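Putative NAD(P)H-flavin oxidoreductase (Streptococcus pyogenes serotype M1, PDB 2HAY) binds FMN as a flavoenzyme of the nitroreductase family and probably uses NADH or NADPH to reduce flavins or other small acceptors. Local coordinates at the interface of chains A and B. Residues are numbered along the deposited sequence; one frame, centred on the assembly and turned at random. Chains: chain A/B, Putative NAD(P)H-flavin oxidoreductase.

Contact 1: the interface of chains A and B. Residues chain A 33, 37, 40, 158; chain B 9, 12-13, 16.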
loop_
_atom_site.group_PDB
_atom_site.type_symbol
_atom_site.label_atom_id
_atom_site.label_comp_id
_atom_site.label_asym_id
_atom_site.label_seq_id
_atom_site.Cartn_x
_atom_site.Cartn_y
_atom_site.Cartn_z
ATOM N N GLU A 33 -16.879 11.319 -13.488
ATOM C CA GLU A 33 -16.460 12.210 -12.407
ATOM C C GLU A 33 -16.036 11.436 -11.162
ATOM O O GLU A 33 -15.057 11.804 -10.525
ATOM C CB GLU A 33 -17.531 13.254 -12.069
ATOM C CG GLU A 33 -17.776 14.270 -13.193
ATOM C CD GLU A 33 -18.638 13.722 -14.334
ATOM O OE1 GLU A 33 -18.617 14.332 -15.433
ATOM O OE2 GLU A 33 -19.326 12.690 -14.142
ATOM N N LEU A 37 -12.017 11.117 -9.658
ATOM C CA LEU A 37 -11.735 11.357 -8.253
ATOM C C LEU A 37 -10.890 10.243 -7.672
ATOM O O LEU A 37 -9.921 10.490 -6.955
ATOM C CB LEU A 37 -13.041 11.543 -7.437
ATOM C CG LEU A 37 -12.805 11.966 -5.963
ATOM C CD1 LEU A 37 -11.830 13.154 -5.827
ATOM C CD2 LEU A 37 -14.082 12.289 -5.209
ATOM N N ASP A 40 -7.344 10.513 -9.102
ATOM C CA ASP A 40 -6.708 11.622 -8.396
ATOM C C ASP A 40 -6.140 11.151 -7.059
ATOM O O ASP A 40 -5.066 11.581 -6.678
ATOM C CB ASP A 40 -7.691 12.768 -8.140
ATOM C CG ASP A 40 -7.874 13.692 -9.356
ATOM O OD1 ASP A 40 -7.101 13.582 -10.354
ATOM O OD2 ASP A 40 -8.789 14.560 -9.293
ATOM N N THR A 158 -11.463 6.066 -1.179
ATOM C CA THR A 158 -12.191 7.059 -1.973
ATOM C C THR A 158 -13.458 6.415 -2.576
ATOM O O THR A 158 -14.549 6.936 -2.407
ATOM C CB THR A 158 -11.282 7.622 -3.076
ATOM O OG1 THR A 158 -10.124 8.211 -2.463
ATOM C CG2 THR A 158 -12.010 8.700 -3.921
ATOM N N HIS B 9 -17.634 14.760 -2.806
ATOM C CA HIS B 9 -16.505 15.086 -3.682
ATOM C C HIS B 9 -15.600 16.148 -3.078
ATOM O O HIS B 9 -14.393 16.014 -3.099
ATOM C CB HIS B 9 -16.987 15.532 -5.047
ATOM C CG HIS B 9 -17.132 14.407 -6.016
ATOM N ND1 HIS B 9 -16.360 14.300 -7.161
ATOM C CD2 HIS B 9 -17.949 13.322 -6.003
ATOM C CE1 HIS B 9 -16.702 13.200 -7.811
ATOM N NE2 HIS B 9 -17.669 12.595 -7.135
ATOM N N ILE B 12 -13.575 14.721 0.028
ATOM C CA ILE B 12 -12.456 13.901 -0.453
ATOM C C ILE B 12 -11.408 14.787 -1.111
ATOM O O ILE B 12 -10.224 14.657 -0.833
ATOM C CB ILE B 12 -12.900 12.813 -1.440
ATOM C CG1 ILE B 12 -13.852 11.836 -0.752
ATOM C CG2 ILE B 12 -11.653 12.033 -1.984
ATOM C CD1 ILE B 12 -14.617 10.941 -1.718
ATOM N N GLN B 13 -11.845 15.716 -1.955
ATOM C CA GLN B 13 -10.895 16.592 -2.609
ATOM C C GLN B 13 -10.144 17.457 -1.587
ATOM O O GLN B 13 -8.949 17.719 -1.757
ATOM C CB GLN B 13 -11.607 17.416 -3.669
ATOM C CG GLN B 13 -10.691 17.957 -4.783
ATOM C CD GLN B 13 -10.249 16.906 -5.807
ATOM O OE1 GLN B 13 -9.063 16.530 -5.863
ATOM N NE2 GLN B 13 -11.198 16.445 -6.643
ATOM N N LEU B 16 -7.397 15.069 0.006
ATOM C CA LEU B 16 -6.306 14.776 -0.936
ATOM C C LEU B 16 -5.322 15.934 -1.039
ATOM O O LEU B 16 -4.127 15.716 -1.131
ATOM C CB LEU B 16 -6.858 14.440 -2.332
ATOM C CG LEU B 16 -7.665 13.154 -2.464
ATOM C CD1 LEU B 16 -8.185 13.022 -3.886
ATOM C CD2 LEU B 16 -6.792 12.004 -2.090
#
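The isobutyl group of A:Leu37 reaches B:His9, B:Ile12 and B:Gln13 because its CG lies anti to the backbone N (chi1 -173°), which sends both methyl branches from helix 32-43 toward helix 6-18 of the partner. B:Gln13 answers from the other side: its CG is also roughly anti to N, and a bend at chi2 (75°) folds the amide back alongside the leucine. The two branches of A:Leu37 then have separate tasks. CD2 sits over the face of the B:His9 imidazole, nearly above its centre and 3.7 Å from the centroid, a CH-pi contact in which the leucine and histidine side chains run antiparallel alongside one another. The same methyl meets CD1 of B:Ile12 at 3.8 Å, so it is held between an aromatic face and an aliphatic tip. CD1 of A:Leu37 turns instead to the B:Gln13 amide, 3.4 Å from NE2, and also approaches the CD1 methyl of B:Leu16. Behind the leucine, the CG2 methyl of A:Thr158, from helix 137-161, touches CG2 of B:Ile12 at 3.9 Å; B:Ile12 therefore packs against two helices of chain A at once. Polar groups frame this apolar centre. The backbone O of A:Glu33 lies 3.5 Å from CE1 of B:His9, possibly a weak polar contact. Farther along the helix, OD2 of the A:Asp40 carboxylate is about as far from OE1 of B:Gln13 as from NE2; the carboxylate and amide planes are turned 70° apart, and the two groups are only neighbours. The example shows how one branched residue can organise a helix-helix seam: the leucine fits among residues one turn apart on the partner. Repeated by the two-fold, this seam holds the N-terminal helix of each subunit against its neighbour and supports the dimer typical of the nitroreductase family.

Contact 2: the interface of chains A and B. Residues chain A 19, 152-153, 156, 168, 213; chain B 45-46, 150.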
loop_
_atom_site.group_PDB
_atom_site.type_symbol
_atom_site.label_atom_id
_atom_site.label_comp_id
_atom_site.label_asym_id
_atom_site.label_seq_id
_atom_site.Cartn_x
_atom_site.Cartn_y
_atom_site.Cartn_z
ATOM N N ARG A 19 -16.631 -1.227 2.530
ATOM C CA ARG A 19 -15.661 -1.819 1.604
ATOM C C ARG A 19 -15.527 -3.326 1.866
ATOM O O ARG A 19 -15.167 -3.735 2.965
ATOM C CB ARG A 19 -14.270 -1.161 1.663
ATOM C CG ARG A 19 -13.416 -1.555 0.459
ATOM C CD ARG A 19 -11.938 -1.753 0.780
ATOM N NE ARG A 19 -11.826 -2.565 1.982
ATOM C CZ ARG A 19 -11.915 -3.891 2.047
ATOM N NH1 ARG A 19 -12.066 -4.634 0.959
ATOM N NH2 ARG A 19 -11.815 -4.472 3.233
ATOM N N LEU A 152 -3.339 2.019 -4.034
ATOM C CA LEU A 152 -4.388 1.032 -4.003
ATOM C C LEU A 152 -5.353 1.247 -2.817
ATOM O O LEU A 152 -6.562 1.246 -3.011
ATOM C CB LEU A 152 -3.781 -0.349 -3.940
ATOM C CG LEU A 152 -4.765 -1.520 -3.946
ATOM C CD1 LEU A 152 -5.486 -1.623 -5.304
ATOM C CD2 LEU A 152 -3.989 -2.790 -3.631
ATOM N N GLY A 153 -4.815 1.467 -1.613
ATOM C CA GLY A 153 -5.635 1.761 -0.415
ATOM C C GLY A 153 -6.376 3.092 -0.533
ATOM O O GLY A 153 -7.571 3.170 -0.223
HETATM N N MSE A 156 -9.352 2.673 -2.981
HETATM C CA MSE A 156 -10.422 1.888 -2.347
HETATM C C MSE A 156 -11.202 2.648 -1.316
HETATM O O MSE A 156 -12.418 2.513 -1.246
HETATM C CB MSE A 156 -9.909 0.577 -1.764
HETATM C CG MSE A 156 -9.486 -0.441 -2.841
HETATM SE SE MSE A 156 -9.038 -2.169 -2.076
HETATM C CE MSE A 156 -7.434 -1.656 -1.083
ATOM N N PRO A 168 -9.328 -5.550 -4.627
ATOM C CA PRO A 168 -7.891 -5.529 -4.940
ATOM C C PRO A 168 -7.445 -6.919 -5.407
ATOM O O PRO A 168 -7.843 -7.923 -4.812
ATOM C CB PRO A 168 -7.240 -5.216 -3.584
ATOM C CG PRO A 168 -8.231 -5.676 -2.560
ATOM C CD PRO A 168 -9.593 -5.736 -3.182
ATOM N N ARG A 213 -11.933 -10.656 10.438
ATOM C CA ARG A 213 -10.582 -10.187 10.765
ATOM C C ARG A 213 -10.114 -10.928 12.005
ATOM O O ARG A 213 -10.926 -11.420 12.793
ATOM C CB ARG A 213 -10.574 -8.667 11.009
ATOM C CG ARG A 213 -10.776 -7.790 9.742
ATOM C CD ARG A 213 -9.662 -7.933 8.691
ATOM N NE ARG A 213 -9.808 -7.065 7.511
ATOM C CZ ARG A 213 -10.581 -7.334 6.454
ATOM N NH1 ARG A 213 -11.308 -8.444 6.403
ATOM N NH2 ARG A 213 -10.631 -6.488 5.429
ATOM N N SER B 45 -8.464 -2.985 6.849
ATOM C CA SER B 45 -7.884 -3.059 5.509
ATOM C C SER B 45 -7.856 -4.474 4.934
ATOM O O SER B 45 -7.656 -5.436 5.663
ATOM C CB SER B 45 -6.448 -2.527 5.476
ATOM O OG SER B 45 -6.425 -1.151 5.735
ATOM N N PRO B 46 -8.021 -4.592 3.605
ATOM C CA PRO B 46 -7.858 -5.902 3.003
ATOM C C PRO B 46 -6.391 -6.301 2.880
ATOM O O PRO B 46 -5.502 -5.454 2.721
ATOM C CB PRO B 46 -8.518 -5.729 1.632
ATOM C CG PRO B 46 -8.206 -4.271 1.291
ATOM C CD PRO B 46 -8.397 -3.564 2.605
ATOM N N ILE B 150 -1.125 -0.931 2.017
ATOM C CA ILE B 150 -2.588 -0.672 1.910
ATOM C C ILE B 150 -3.129 0.023 3.191
ATOM O O ILE B 150 -3.877 1.039 3.125
ATOM C CB ILE B 150 -3.399 -1.971 1.624
ATOM C CG1 ILE B 150 -2.844 -2.704 0.389
ATOM C CG2 ILE B 150 -4.932 -1.676 1.543
ATOM C CD1 ILE B 150 -3.541 -4.028 0.038
#
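Apolar contacts dominate where B:Pro46 meets A:Met156 and A:Arg19. The terminal methyl CE of A:Met156, modelled as selenomethionine, ends against CG of the B:Pro46 ring, 3.6 Å away. A bend at chi3 (-67°) turns this methyl toward chain B, where CE of A:Met156 also lies 3.6 Å from CG2 of B:Ile150. The other branch of that isoleucine extends its CD1 to CD2 of A:Leu152, 3.9 Å away, while CG2 rests near CA of A:Gly153, whose lack of a side chain probably helps the two long helices come close. A:Pro168 adds a lighter touch on the proline.

A flat cationic group covers B:Pro46 from another side. CD of B:Pro46 lies 3.4 Å above the plane of the A:Arg19 guanidinium, toward its rim, so this is packing over a face.

Polar linkage comes from A:Arg213, whose NE and NH2 both approach the carbonyl O of B:Ser45, NH2 at 3.2 Å. Both hydrogen bonds are weak and bent, with about 127° at the hydrogen for NH2.

A:Arg19 and A:Arg213 belong to the FMN site, and B:Pro46 contributes to an FMN pocket from the opposite subunit. The patch thus joins the subunits beside the cofactor and probably helps fix the walls of a flavin site built by both chains.

Contact 1 and contact 2 lie about 17 Å apart, measured between the centres of their C-alpha atoms, along one two-fold symmetric interface. Helix 137-161 of chain A joins them directly, giving A:Thr158 to contact 1 and A:Leu152, A:Gly153 and A:Met156 to contact 2. Sequence links each patch to the two-fold twin of the other: helix 32-43 of chain A is soon followed by A:Ser45 and A:Pro46, whereas contact 2 uses B:Ser45 and B:Pro46, and helix 6-18 of chain B leads into B:Arg19, the twin of A:Arg19. Helix packing in contact 1 may thus help position flavin-side residues.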